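Side-chain contacts in D-alanyl transferase DltD (Enterococcus faecium TX0133A04, PDB 6PFX), which probably transfers D-alanine to lipoteichoic acid at the cell membrane, as a step in building the cell wall of Gram-positive bacteria: residues 11-16 and 37-42; 266-271 and 315-320; 160-165 and 170-175. All coordinates share one frame; numbering follows the deposited sequence.

Contact 1: residues 11-16 and 37-42; sequences TIRRAS and KQYIPF
Tyr-39 reaches out from the start of strand 39-43 and points its ring at helix 9-18, where Ile-12 and Ser-16, one helical turn apart, approach it obliquely. Ile-12 offers its CG2 branch, which lies 3.7 Å from Tyr-39 CE2 and nearly as close to CZ. That branch is turned to the ring because CG2 is anti to the backbone N, while CG1 (chi1 -58°) leads elsewhere; Ile-12 also packs on Tyr-32 and Ala-33 of helix 28-35. From the same side of the ring plane, but near the CE1 corner, Ser-16 CB comes to 3.5 Å from Tyr-39 CE1.

The hydroxyl of Ser-16 is bent back to its own helix, where OG donates to Arg-13 O at 2.7 Å, the donor tilted 19° from the carbonyl plane. The serine therefore presents mainly its CB to the tyrosine. The phenol oxygen ends over the helix backbone, with Tyr-39 OH 3.4 Å from Arg-13 CA, and makes no hydrogen bond to this helix segment. Arg-13 adds its CB beside that oxygen, while its extended chain carries the guanidinium away toward Glu-61 and Asp-207, both long, weak ion pairs.

This is aromatic packing of an N-terminal helix on the leading end of a parallel-sheet strand, in an alpha/beta fold consistent with the SGNH-hydrolase clan.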
loop_
_atom_site.group_PDB
_atom_site.type_symbol
_atom_site.label_atom_id
_atom_site.label_comp_id
_atom_site.label_asym_id
_atom_site.label_seq_id
_atom_site.Cartn_x
_atom_site.Cartn_y
_atom_site.Cartn_z
ATOM N N THR A 11 -20.118 -10.167 7.722
ATOM C CA THR A 11 -19.552 -10.186 6.382
ATOM C C THR A 11 -18.514 -9.087 6.223
ATOM O O THR A 11 -17.462 -9.297 5.609
ATOM C CB THR A 11 -20.651 -10.021 5.336
ATOM O OG1 THR A 11 -21.660 -11.013 5.547
ATOM C CG2 THR A 11 -20.076 -10.182 3.934
ATOM N N ILE A 12 -18.800 -7.896 6.749
ATOM C CA ILE A 12 -17.843 -6.804 6.630
ATOM C C ILE A 12 -16.569 -7.138 7.397
ATOM O O ILE A 12 -15.455 -6.913 6.909
ATOM C CB ILE A 12 -18.472 -5.480 7.096
ATOM C CG1 ILE A 12 -19.728 -5.161 6.273
ATOM C CG2 ILE A 12 -17.446 -4.361 6.988
ATOM C CD1 ILE A 12 -19.476 -5.021 4.786
ATOM N N ARG A 13 -16.716 -7.684 8.609
ATOM C CA ARG A 13 -15.551 -8.063 9.404
ATOM C C ARG A 13 -14.699 -9.082 8.662
ATOM O O ARG A 13 -13.470 -8.951 8.594
ATOM C CB ARG A 13 -16.025 -8.621 10.747
ATOM C CG ARG A 13 -14.928 -9.029 11.700
ATOM C CD ARG A 13 -15.504 -9.263 13.097
ATOM N NE ARG A 13 -14.527 -9.853 14.010
ATOM C CZ ARG A 13 -14.514 -11.131 14.388
ATOM N NH1 ARG A 13 -15.432 -11.983 13.945
ATOM N NH2 ARG A 13 -13.577 -11.558 15.224
ATOM N N ARG A 14 -15.335 -10.104 8.089
ATOM C CA ARG A 14 -14.596 -11.061 7.275
ATOM C C ARG A 14 -13.895 -10.359 6.116
ATOM O O ARG A 14 -12.714 -10.610 5.843
ATOM C CB ARG A 14 -15.542 -12.148 6.762
ATOM C CG ARG A 14 -16.007 -13.125 7.834
ATOM C CD ARG A 14 -17.311 -13.813 7.433
ATOM N NE ARG A 14 -17.213 -14.474 6.134
ATOM C CZ ARG A 14 -18.245 -14.688 5.320
ATOM N NH1 ARG A 14 -19.465 -14.287 5.657
ATOM N NH2 ARG A 14 -18.052 -15.300 4.160
ATOM N N ALA A 15 -14.610 -9.463 5.429
ATOM C CA ALA A 15 -14.034 -8.752 4.295
ATOM C C ALA A 15 -12.821 -7.924 4.703
ATOM O O ALA A 15 -11.863 -7.792 3.925
ATOM C CB ALA A 15 -15.086 -7.833 3.667
ATOM N N SER A 16 -12.854 -7.344 5.914
ATOM C CA SER A 16 -11.822 -6.408 6.349
ATOM C C SER A 16 -10.443 -7.050 6.414
ATOM O O SER A 16 -9.442 -6.330 6.402
ATOM C CB SER A 16 -12.170 -5.794 7.716
ATOM O OG SER A 16 -12.038 -6.724 8.777
ATOM N N LYS A 37 -16.777 4.466 11.464
ATOM C CA LYS A 37 -15.676 5.045 12.222
ATOM C C LYS A 37 -14.642 3.997 12.592
ATOM O O LYS A 37 -13.443 4.296 12.645
ATOM C CB LYS A 37 -16.225 5.668 13.506
ATOM C CG LYS A 37 -15.219 6.410 14.363
ATOM C CD LYS A 37 -15.878 6.826 15.684
ATOM C CE LYS A 37 -14.947 7.638 16.578
ATOM N NZ LYS A 37 -15.018 9.101 16.297
ATOM N N GLN A 38 -15.084 2.757 12.819
ATOM C CA GLN A 38 -14.197 1.756 13.399
ATOM C C GLN A 38 -13.176 1.240 12.396
ATOM O O GLN A 38 -12.110 0.769 12.800
ATOM C CB GLN A 38 -14.995 0.581 13.959
ATOM C CG GLN A 38 -15.733 -0.219 12.903
ATOM C CD GLN A 38 -16.405 -1.461 13.461
ATOM O OE1 GLN A 38 -15.904 -2.090 14.393
ATOM N NE2 GLN A 38 -17.541 -1.827 12.878
ATOM N N TYR A 39 -13.481 1.286 11.100
ATOM C CA TYR A 39 -12.606 0.698 10.091
ATOM C C TYR A 39 -11.595 1.718 9.587
ATOM O O TYR A 39 -11.968 2.756 9.026
ATOM C CB TYR A 39 -13.409 0.103 8.934
ATOM C CG TYR A 39 -14.029 -1.203 9.319
ATOM C CD1 TYR A 39 -13.245 -2.328 9.517
ATOM C CD2 TYR A 39 -15.394 -1.312 9.505
ATOM C CE1 TYR A 39 -13.801 -3.520 9.893
ATOM C CE2 TYR A 39 -15.960 -2.499 9.873
ATOM C CZ TYR A 39 -15.162 -3.603 10.074
ATOM O OH TYR A 39 -15.721 -4.799 10.449
ATOM N N ILE A 40 -10.319 1.407 9.778
ATOM C CA ILE A 40 -9.208 2.259 9.370
ATOM C C ILE A 40 -8.513 1.584 8.186
ATOM O O ILE A 40 -8.044 0.446 8.321
ATOM C CB ILE A 40 -8.223 2.499 10.532
ATOM C CG1 ILE A 40 -8.900 3.256 11.689
ATOM C CG2 ILE A 40 -6.947 3.197 10.017
ATOM C CD1 ILE A 40 -9.517 4.623 11.321
ATOM N N PRO A 41 -8.430 2.231 7.022
ATOM C CA PRO A 41 -7.797 1.554 5.879
ATOM C C PRO A 41 -6.291 1.433 6.080
ATOM O O PRO A 41 -5.631 2.379 6.519
ATOM C CB PRO A 41 -8.150 2.453 4.686
ATOM C CG PRO A 41 -8.305 3.820 5.297
ATOM C CD PRO A 41 -8.931 3.576 6.661
ATOM N N PHE A 42 -5.774 0.225 5.826
ATOM C CA PHE A 42 -4.343 -0.070 5.789
ATOM C C PHE A 42 -4.006 -0.428 4.342
ATOM O O PHE A 42 -4.437 -1.473 3.835
ATOM C CB PHE A 42 -3.984 -1.246 6.695
ATOM C CG PHE A 42 -3.820 -0.907 8.159
ATOM C CD1 PHE A 42 -4.846 -0.329 8.894
ATOM C CD2 PHE A 42 -2.630 -1.222 8.807
ATOM C CE1 PHE A 42 -4.679 -0.045 10.250
ATOM C CE2 PHE A 42 -2.463 -0.966 10.146
ATOM C CZ PHE A 42 -3.488 -0.379 10.881
#

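Contact 2: residues 266-271 and 315-320; sequences YRFSPE and AKKIKF
The loop that runs into helix 271-284 is tied to the neighbouring helix 308-323 by one lysine bonded to a backbone carbonyl. Lys-317 NZ donates to Arg-267 O at 2.8 Å, and at a C=O...N angle of 165° the ammonium sits almost straight out from the carbonyl. The lysine is at full stretch: CG is anti to the backbone N (chi1 -176°) and the chain stays extended to its end, so CD also passes 3.4 Å from Arg-267 O.

The same ammonium donates to Trp-386 O and Gln-389 O and makes a cation-pi contact with Phe-272, so three carbonyls bind it and probably stabilise its charge, drawing in the C-terminal segment. Phe-268 CD1 lies obliquely, 4.3 Å from Lys-317 NZ. On one face this ring carries Arg-267 CB over its centre, while the Arg-267 guanidinium, with Phe-268 CZ 3.7 Å above its plane and toward its rim, makes a salt bridge with Asp-265.

Next, Ser-269 OG accepts from Glu-271 N at 2.9 Å, with an N-H...O angle of 159°, and is also hydrogen-bonded to Val-108 O. The contact thus combines a buried lysine gripped by backbone carbonyls with serine capping at the start of a helix.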
loop_
_atom_site.group_PDB
_atom_site.type_symbol
_atom_site.label_atom_id
_atom_site.label_comp_id
_atom_site.label_asym_id
_atom_site.label_seq_id
_atom_site.Cartn_x
_atom_site.Cartn_y
_atom_site.Cartn_z
ATOM N N TYR A 266 16.108 1.415 -6.849
ATOM C CA TYR A 266 14.724 1.820 -6.639
ATOM C C TYR A 266 14.567 3.338 -6.555
ATOM O O TYR A 266 13.551 3.831 -6.044
ATOM C CB TYR A 266 14.190 1.181 -5.354
ATOM C CG TYR A 266 14.235 -0.333 -5.265
ATOM C CD1 TYR A 266 14.006 -1.128 -6.379
ATOM C CD2 TYR A 266 14.450 -0.964 -4.041
ATOM C CE1 TYR A 266 14.029 -2.512 -6.288
ATOM C CE2 TYR A 266 14.475 -2.343 -3.944
ATOM C CZ TYR A 266 14.243 -3.115 -5.057
ATOM O OH TYR A 266 14.279 -4.493 -4.923
ATOM N N ARG A 267 15.546 4.088 -7.048
ATOM C CA ARG A 267 15.501 5.532 -6.890
ATOM C C ARG A 267 14.852 6.224 -8.076
ATOM O O ARG A 267 14.552 7.415 -7.968
ATOM C CB ARG A 267 16.900 6.106 -6.650
ATOM C CG ARG A 267 17.526 5.649 -5.332
ATOM C CD ARG A 267 18.994 6.038 -5.184
ATOM N NE ARG A 267 19.728 5.604 -6.362
ATOM C CZ ARG A 267 20.764 6.249 -6.881
ATOM N NH1 ARG A 267 21.215 7.367 -6.337
ATOM N NH2 ARG A 267 21.325 5.801 -7.986
ATOM N N PHE A 268 14.599 5.507 -9.175
ATOM C CA PHE A 268 14.108 6.102 -10.422
ATOM C C PHE A 268 12.928 5.283 -10.917
ATOM O O PHE A 268 13.088 4.096 -11.204
ATOM C CB PHE A 268 15.216 6.099 -11.497
ATOM C CG PHE A 268 16.504 6.651 -11.006
ATOM C CD1 PHE A 268 16.588 7.950 -10.571
ATOM C CD2 PHE A 268 17.627 5.854 -10.927
ATOM C CE1 PHE A 268 17.778 8.445 -10.074
ATOM C CE2 PHE A 268 18.808 6.348 -10.448
ATOM C CZ PHE A 268 18.888 7.635 -10.010
ATOM N N SER A 269 11.741 5.898 -11.021
ATOM C CA SER A 269 10.595 5.067 -11.378
ATOM C C SER A 269 9.368 5.894 -11.710
ATOM O O SER A 269 9.165 6.942 -11.090
ATOM C CB SER A 269 10.217 4.204 -10.161
ATOM O OG SER A 269 9.177 3.287 -10.441
ATOM N N PRO A 270 8.514 5.438 -12.639
ATOM C CA PRO A 270 7.161 6.010 -12.740
ATOM C C PRO A 270 6.388 5.888 -11.451
ATOM O O PRO A 270 5.451 6.658 -11.241
ATOM C CB PRO A 270 6.491 5.176 -13.843
ATOM C CG PRO A 270 7.640 4.588 -14.623
ATOM C CD PRO A 270 8.738 4.368 -13.629
ATOM N N GLU A 271 6.754 4.950 -10.574
ATOM C CA GLU A 271 6.018 4.761 -9.331
ATOM C C GLU A 271 6.011 6.013 -8.456
ATOM O O GLU A 271 5.086 6.196 -7.655
ATOM C CB GLU A 271 6.597 3.581 -8.547
ATOM C CG GLU A 271 5.805 3.245 -7.272
ATOM C CD GLU A 271 4.483 2.506 -7.486
ATOM O OE1 GLU A 271 4.244 1.936 -8.570
ATOM O OE2 GLU A 271 3.673 2.475 -6.526
ATOM N N ALA A 315 14.681 6.215 0.413
ATOM C CA ALA A 315 13.941 6.782 1.534
ATOM C C ALA A 315 14.078 8.296 1.565
ATOM O O ALA A 315 13.099 9.004 1.808
ATOM C CB ALA A 315 14.442 6.185 2.842
ATOM N N LYS A 316 15.281 8.814 1.285
ATOM C CA LYS A 316 15.464 10.261 1.219
ATOM C C LYS A 316 14.537 10.876 0.180
ATOM O O LYS A 316 13.910 11.915 0.432
ATOM C CB LYS A 316 16.919 10.592 0.871
ATOM C CG LYS A 316 17.257 12.092 0.876
ATOM C CD LYS A 316 18.736 12.367 0.617
ATOM C CE LYS A 316 19.093 13.797 0.968
ATOM N NZ LYS A 316 19.101 14.672 -0.212
ATOM N N LYS A 317 14.442 10.242 -0.987
ATOM C CA LYS A 317 13.640 10.775 -2.079
ATOM C C LYS A 317 12.152 10.738 -1.738
ATOM O O LYS A 317 11.429 11.724 -1.953
ATOM C CB LYS A 317 13.929 9.998 -3.365
ATOM C CG LYS A 317 13.201 10.551 -4.573
ATOM C CD LYS A 317 13.751 9.978 -5.879
ATOM C CE LYS A 317 12.908 10.414 -7.070
ATOM N NZ LYS A 317 13.557 9.992 -8.365
ATOM N N ILE A 318 11.668 9.613 -1.198
ATOM C CA ILE A 318 10.240 9.527 -0.885
ATOM C C ILE A 318 9.876 10.448 0.270
ATOM O O ILE A 318 8.792 11.046 0.271
ATOM C CB ILE A 318 9.790 8.066 -0.690
ATOM C CG1 ILE A 318 8.314 7.905 -1.070
ATOM C CG2 ILE A 318 10.052 7.588 0.703
ATOM C CD1 ILE A 318 8.051 8.116 -2.542
ATOM N N LYS A 319 10.785 10.618 1.238
ATOM C CA LYS A 319 10.542 11.533 2.350
ATOM C C LYS A 319 10.545 12.986 1.895
ATOM O O LYS A 319 9.753 13.785 2.404
ATOM C CB LYS A 319 11.511 11.258 3.497
ATOM C CG LYS A 319 11.218 9.917 4.171
ATOM C CD LYS A 319 11.882 9.760 5.533
ATOM C CE LYS A 319 13.336 10.144 5.526
ATOM N NZ LYS A 319 13.964 9.746 6.823
ATOM N N PHE A 320 11.379 13.339 0.913
ATOM C CA PHE A 320 11.287 14.675 0.332
ATOM C C PHE A 320 9.916 14.892 -0.299
ATOM O O PHE A 320 9.276 15.931 -0.089
ATOM C CB PHE A 320 12.396 14.868 -0.699
ATOM C CG PHE A 320 12.362 16.200 -1.372
ATOM C CD1 PHE A 320 11.625 16.397 -2.528
ATOM C CD2 PHE A 320 13.062 17.266 -0.842
ATOM C CE1 PHE A 320 11.596 17.642 -3.148
ATOM C CE2 PHE A 320 13.037 18.500 -1.453
ATOM C CZ PHE A 320 12.293 18.693 -2.598
#

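Contact 3: residues 160-165 and 170-175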
loop_
_atom_site.group_PDB
_atom_site.type_symbol
_atom_site.label_atom_id
_atom_site.label_comp_id
_atom_site.label_asym_id
_atom_site.label_seq_id
_atom_site.Cartn_x
_atom_site.Cartn_y
_atom_site.Cartn_z
ATOM N N THR A 160 -11.005 4.528 -24.220
ATOM C CA THR A 160 -9.754 5.082 -24.720
ATOM C C THR A 160 -9.949 6.491 -25.272
ATOM O O THR A 160 -9.120 7.380 -25.034
ATOM C CB THR A 160 -9.175 4.142 -25.780
ATOM O OG1 THR A 160 -8.738 2.923 -25.159
ATOM C CG2 THR A 160 -8.016 4.795 -26.483
ATOM N N ALA A 161 -11.024 6.718 -26.027
ATOM C CA ALA A 161 -11.247 8.048 -26.583
ATOM C C ALA A 161 -11.517 9.059 -25.479
ATOM O O ALA A 161 -11.085 10.215 -25.561
ATOM C CB ALA A 161 -12.403 8.013 -27.579
ATOM N N ILE A 162 -12.225 8.638 -24.434
ATOM C CA ILE A 162 -12.450 9.517 -23.293
ATOM C C ILE A 162 -11.128 9.846 -22.611
ATOM O O ILE A 162 -10.857 11.005 -22.277
ATOM C CB ILE A 162 -13.490 8.895 -22.341
ATOM C CG1 ILE A 162 -14.890 8.990 -22.963
ATOM C CG2 ILE A 162 -13.413 9.566 -20.988
ATOM C CD1 ILE A 162 -15.877 8.031 -22.349
ATOM N N LEU A 163 -10.262 8.845 -22.437
ATOM C CA LEU A 163 -8.984 9.116 -21.792
ATOM C C LEU A 163 -8.122 10.045 -22.639
ATOM O O LEU A 163 -7.390 10.878 -22.096
ATOM C CB LEU A 163 -8.227 7.823 -21.518
ATOM C CG LEU A 163 -8.852 6.869 -20.511
ATOM C CD1 LEU A 163 -8.016 5.593 -20.412
ATOM C CD2 LEU A 163 -9.024 7.522 -19.139
ATOM N N GLN A 164 -8.174 9.911 -23.969
ATOM C CA GLN A 164 -7.446 10.846 -24.826
ATOM C C GLN A 164 -7.924 12.288 -24.632
ATOM O O GLN A 164 -7.121 13.228 -24.653
ATOM C CB GLN A 164 -7.573 10.423 -26.292
ATOM C CG GLN A 164 -6.854 9.121 -26.650
ATOM C CD GLN A 164 -5.340 9.247 -26.631
ATOM O OE1 GLN A 164 -4.791 10.298 -26.288
ATOM N NE2 GLN A 164 -4.654 8.169 -26.996
ATOM N N THR A 165 -9.230 12.487 -24.452
ATOM C CA THR A 165 -9.759 13.823 -24.178
ATOM C C THR A 165 -9.182 14.388 -22.884
ATOM O O THR A 165 -8.744 15.545 -22.837
ATOM C CB THR A 165 -11.285 13.732 -24.110
ATOM O OG1 THR A 165 -11.792 13.304 -25.383
ATOM C CG2 THR A 165 -11.906 15.058 -23.747
ATOM N N LYS A 170 -9.003 18.273 -21.369
ATOM C CA LYS A 170 -10.380 18.669 -21.608
ATOM C C LYS A 170 -11.338 17.738 -20.884
ATOM O O LYS A 170 -11.099 16.531 -20.780
ATOM C CB LYS A 170 -10.673 18.699 -23.107
ATOM C CG LYS A 170 -9.883 19.781 -23.828
ATOM C CD LYS A 170 -10.255 19.878 -25.301
ATOM C CE LYS A 170 -9.516 21.032 -25.975
ATOM N NZ LYS A 170 -9.824 21.147 -27.429
ATOM N N LEU A 171 -12.393 18.306 -20.369
ATOM C CA LEU A 171 -13.383 17.514 -19.663
ATOM C C LEU A 171 -14.260 16.785 -20.672
ATOM O O LEU A 171 -14.785 17.413 -21.596
ATOM C CB LEU A 171 -14.225 18.432 -18.794
ATOM C CG LEU A 171 -15.118 17.762 -17.758
ATOM C CD1 LEU A 171 -14.333 17.050 -16.675
ATOM C CD2 LEU A 171 -16.021 18.835 -17.166
ATOM N N PRO A 172 -14.417 15.467 -20.547
ATOM C CA PRO A 172 -15.302 14.748 -21.473
ATOM C C PRO A 172 -16.728 15.276 -21.397
ATOM O O PRO A 172 -17.232 15.618 -20.327
ATOM C CB PRO A 172 -15.219 13.296 -20.983
ATOM C CG PRO A 172 -13.890 13.213 -20.288
ATOM C CD PRO A 172 -13.720 14.551 -19.621
ATOM N N LEU A 173 -17.393 15.324 -22.543
ATOM C CA LEU A 173 -18.782 15.753 -22.548
ATOM C C LEU A 173 -19.669 14.734 -21.829
ATOM O O LEU A 173 -19.400 13.530 -21.853
ATOM C CB LEU A 173 -19.276 15.903 -23.981
ATOM C CG LEU A 173 -18.693 17.055 -24.794
ATOM C CD1 LEU A 173 -19.127 16.965 -26.251
ATOM C CD2 LEU A 173 -19.134 18.381 -24.184
ATOM N N PRO A 174 -20.750 15.194 -21.195
ATOM C CA PRO A 174 -21.686 14.230 -20.594
ATOM C C PRO A 174 -22.186 13.205 -21.591
ATOM O O PRO A 174 -22.359 12.028 -21.243
ATOM C CB PRO A 174 -22.817 15.123 -20.059
ATOM C CG PRO A 174 -22.165 16.452 -19.846
ATOM C CD PRO A 174 -21.120 16.592 -20.908
ATOM N N GLU A 175 -22.435 13.623 -22.833
ATOM C CA GLU A 175 -22.929 12.689 -23.834
ATOM C C GLU A 175 -21.880 11.633 -24.154
ATOM O O GLU A 175 -22.228 10.499 -24.505
ATOM C CB GLU A 175 -23.327 13.452 -25.095
ATOM C CG GLU A 175 -24.518 14.420 -24.918
ATOM C CD GLU A 175 -24.154 15.804 -24.354
ATOM O OE1 GLU A 175 -23.015 16.013 -23.879
ATOM O OE2 GLU A 175 -25.030 16.698 -24.386
#
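Lys-170, the first residue of the returning chain, meets Thr-165 near the end of helix 157-167. Its backbone N donates to Thr-165 O at 3.1 Å, with an N-H...O angle of 158°. This bond spans five residues, so it ties the chain back to the helix just after the helix has ended. Beside it, Lys-170 CB packs 3.9 Å from Thr-165 CG2, the two side chains crossing at about a right angle. Beyond CG the lysine chain is extended and carries its ammonium away from the helix.

The threonine methyl does much of the touching. With CG2 anti to the backbone N and OG1 beside it (chi1 -62°), CG2 faces the incoming backbone, 3.4 Å from Lys-170 O. It also lies near the peptide that joins the next two residues, 4.2 Å from Leu-171 C, whereas the side chain of Leu-171 points away from the helix.

Pro-172 then turns its ring inward. Its CG rests 3.7 Å from Ile-162 CG2, almost one turn back along the helix from Thr-165, and the two side chains cross at about a right angle. Leu-177 touches both of them, and Leu-180 and Leu-130 also pack on Ile-162, making the apolar side of a junction that is otherwise largely exposed.

Leu-173 follows at the N-cap position, and Pro-174 and Glu-175 open helix 174-177. The whole is a tight connection between two consecutive helices, closed by one backbone bond and a proline packed on the first helix.

Contact 1 is the buried one, contact 2 is partly buried, and contact 3 lies on the periphery, its centre about 29 Å from the centre of the chain. The first two lie on opposite sides of that centre, their own centres about 30 Å apart, and neither touches contact 3. No helix or strand is common to any two of them. Contact 1 sets a helix against a strand of the central sheet by van der Waals packing alone, without a hydrogen bond across it. Contact 2 joins a loop to a helix distant only in sequence through a charged group, whereas 160-165 and 170-175 are close in sequence and join by a main-chain bond and apolar packing.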